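Local coordinates for protein precorrin-8x Methyl Mutase (Thermus thermophilus, PDB 1V9C) that probably acts as a precorrin-8X methylmutase, an isomerase that moves a methyl group within the corrin precursor during adenosylcobalamin biosynthesis, at residues 157-162 / 179-184. Residues are numbered along the deposited sequence; the frame is centred on the assembly and turned at random.
Sequences LGMPVG and PWIVTE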
loop_
_atom_site.group_PDB
_atom_site.type_symbol
_atom_site.label_atom_id
_atom_site.label_comp_id
_atom_site.label_asym_id
_atom_site.label_seq_id
_atom_site.Cartn_x
_atom_site.Cartn_y
_atom_site.Cartn_z
ATOM N N LEU B 157 -1.047 14.708 -5.720
ATOM C CA LEU B 157 -0.258 14.056 -4.685
ATOM C C LEU B 157 0.858 13.282 -5.402
ATOM O O LEU B 157 0.628 12.220 -5.984
ATOM C CB LEU B 157 -1.147 13.105 -3.873
ATOM C CG LEU B 157 -2.371 13.711 -3.181
ATOM C CD1 LEU B 157 -3.138 12.622 -2.459
ATOM C CD2 LEU B 157 -1.940 14.789 -2.212
ATOM N N GLY B 158 2.065 13.837 -5.380
ATOM C CA GLY B 158 3.171 13.190 -6.054
ATOM C C GLY B 158 3.993 12.363 -5.094
ATOM O O GLY B 158 4.964 12.855 -4.510
ATOM N N MET B 159 3.593 11.105 -4.927
ATOM C CA MET B 159 4.276 10.198 -4.020
ATOM C C MET B 159 4.699 8.864 -4.634
ATOM O O MET B 159 4.442 7.799 -4.063
ATOM C CB MET B 159 3.392 9.962 -2.800
ATOM C CG MET B 159 2.915 11.257 -2.154
ATOM S SD MET B 159 1.636 11.014 -0.851
ATOM C CE MET B 159 1.258 12.662 -0.464
ATOM N N PRO B 160 5.330 8.890 -5.822
ATOM C CA PRO B 160 5.763 7.620 -6.422
ATOM C C PRO B 160 6.929 7.105 -5.550
ATOM O O PRO B 160 7.633 7.897 -4.918
ATOM C CB PRO B 160 6.271 8.024 -7.812
ATOM C CG PRO B 160 5.728 9.396 -8.042
ATOM C CD PRO B 160 5.701 10.026 -6.676
ATOM N N VAL B 161 7.130 5.797 -5.507
ATOM C CA VAL B 161 8.223 5.230 -4.723
ATOM C C VAL B 161 9.102 4.536 -5.745
ATOM O O VAL B 161 8.608 4.096 -6.771
ATOM C CB VAL B 161 7.679 4.217 -3.662
ATOM C CG1 VAL B 161 6.842 3.180 -4.348
ATOM C CG2 VAL B 161 8.843 3.550 -2.870
ATOM N N GLY B 162 10.406 4.474 -5.508
ATOM C CA GLY B 162 11.255 3.807 -6.479
ATOM C C GLY B 162 12.624 4.400 -6.740
ATOM O O GLY B 162 13.031 5.385 -6.119
ATOM N N PRO B 179 -1.452 23.102 -7.166
ATOM C CA PRO B 179 -1.080 22.770 -5.791
ATOM C C PRO B 179 -0.664 21.305 -5.683
ATOM O O PRO B 179 -1.110 20.462 -6.457
ATOM C CB PRO B 179 -2.341 23.110 -5.002
ATOM C CG PRO B 179 -3.425 22.870 -5.981
ATOM C CD PRO B 179 -2.889 23.394 -7.280
ATOM N N TRP B 180 0.215 20.999 -4.743
ATOM C CA TRP B 180 0.646 19.623 -4.611
ATOM C C TRP B 180 1.163 19.279 -3.226
ATOM O O TRP B 180 1.375 20.158 -2.388
ATOM C CB TRP B 180 1.744 19.339 -5.632
ATOM C CG TRP B 180 2.797 20.416 -5.636
ATOM C CD1 TRP B 180 2.907 21.450 -6.524
ATOM C CD2 TRP B 180 3.857 20.589 -4.685
ATOM N NE1 TRP B 180 3.969 22.255 -6.187
ATOM C CE2 TRP B 180 4.572 21.753 -5.065
ATOM C CE3 TRP B 180 4.275 19.878 -3.554
ATOM C CZ2 TRP B 180 5.679 22.221 -4.348
ATOM C CZ3 TRP B 180 5.375 20.344 -2.840
ATOM C CH2 TRP B 180 6.066 21.503 -3.243
ATOM N N ILE B 181 1.352 17.981 -3.017
ATOM C CA ILE B 181 1.892 17.425 -1.783
ATOM C C ILE B 181 2.814 16.330 -2.281
ATOM O O ILE B 181 2.415 15.472 -3.084
ATOM C CB ILE B 181 0.838 16.792 -0.892
ATOM C CG1 ILE B 181 -0.265 17.803 -0.573
ATOM C CG2 ILE B 181 1.510 16.287 0.391
ATOM C CD1 ILE B 181 -1.309 17.271 0.367
ATOM N N VAL B 182 4.050 16.370 -1.803
ATOM C CA VAL B 182 5.065 15.445 -2.231
ATOM C C VAL B 182 5.825 14.793 -1.081
ATOM O O VAL B 182 5.953 15.375 -0.007
ATOM C CB VAL B 182 6.077 16.203 -3.153
ATOM C CG1 VAL B 182 7.381 15.461 -3.248
ATOM C CG2 VAL B 182 5.490 16.362 -4.548
ATOM N N THR B 183 6.308 13.576 -1.311
ATOM C CA THR B 183 7.143 12.883 -0.332
ATOM C C THR B 183 8.521 12.930 -0.991
ATOM O O THR B 183 8.792 12.216 -1.955
ATOM C CB THR B 183 6.729 11.395 -0.097
ATOM O OG1 THR B 183 6.661 10.695 -1.345
ATOM C CG2 THR B 183 5.383 11.321 0.606
ATOM N N GLU B 184 9.368 13.815 -0.481
ATOM C CA GLU B 184 10.719 14.016 -0.999
ATOM C C GLU B 184 11.525 12.722 -1.011
ATOM O O GLU B 184 11.418 11.908 -0.096
ATOM C CB GLU B 184 11.446 15.050 -0.131
ATOM C CG GLU B 184 10.687 16.355 0.083
ATOM C CD GLU B 184 11.206 17.496 -0.773
ATOM O OE1 GLU B 184 10.977 17.483 -2.003
ATOM O OE2 GLU B 184 11.856 18.402 -0.206
#
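Two neighbouring parallel strands of the doubly wound sheet pair here, the C-terminal end of strand 155-158 with the middle of strand 180-183; they are the two strands of a beta-alpha-beta unit whose connecting helix is 166-174. Gly158 N donates to Ile181 O at 2.8 Å, nearly along the C=O axis though bent at the hydrogen (142°). The same carbonyl receives a CA-H...O contact from Leu157 CA at 3.4 Å. One residue on, Gly158 O meets Val182 CA at 3.5 Å through a second CA-H...O contact; the backbones draw apart only at Met159 and Thr183, whose CA atoms are 5.4 Å apart. Val182 lies on the face where Gly158 presents no side chain, and its CG2 branch comes up to Gly158 O. On the opposite face Leu157 and Ile181 run side by side, Leu157 CD2 touching Ile181 CD1 at 3.6 Å. The extended Met159 side chain bears on Ile181 and Thr183, laying its CE 3.7 Å from Ile181 CG2 and crossing Thr183 at about a right angle, with Met159 CG 3.7 Å from Thr183 CG2. Thr183 OG1, which lies against Met159 CA and CB, is hydrogen-bonded to Lys187 O. Helix 190-205 covers Leu157 and Met159, while helix 166-174 packs on Val182 from the other face; strands 130-133 and 49-51 flank the pair.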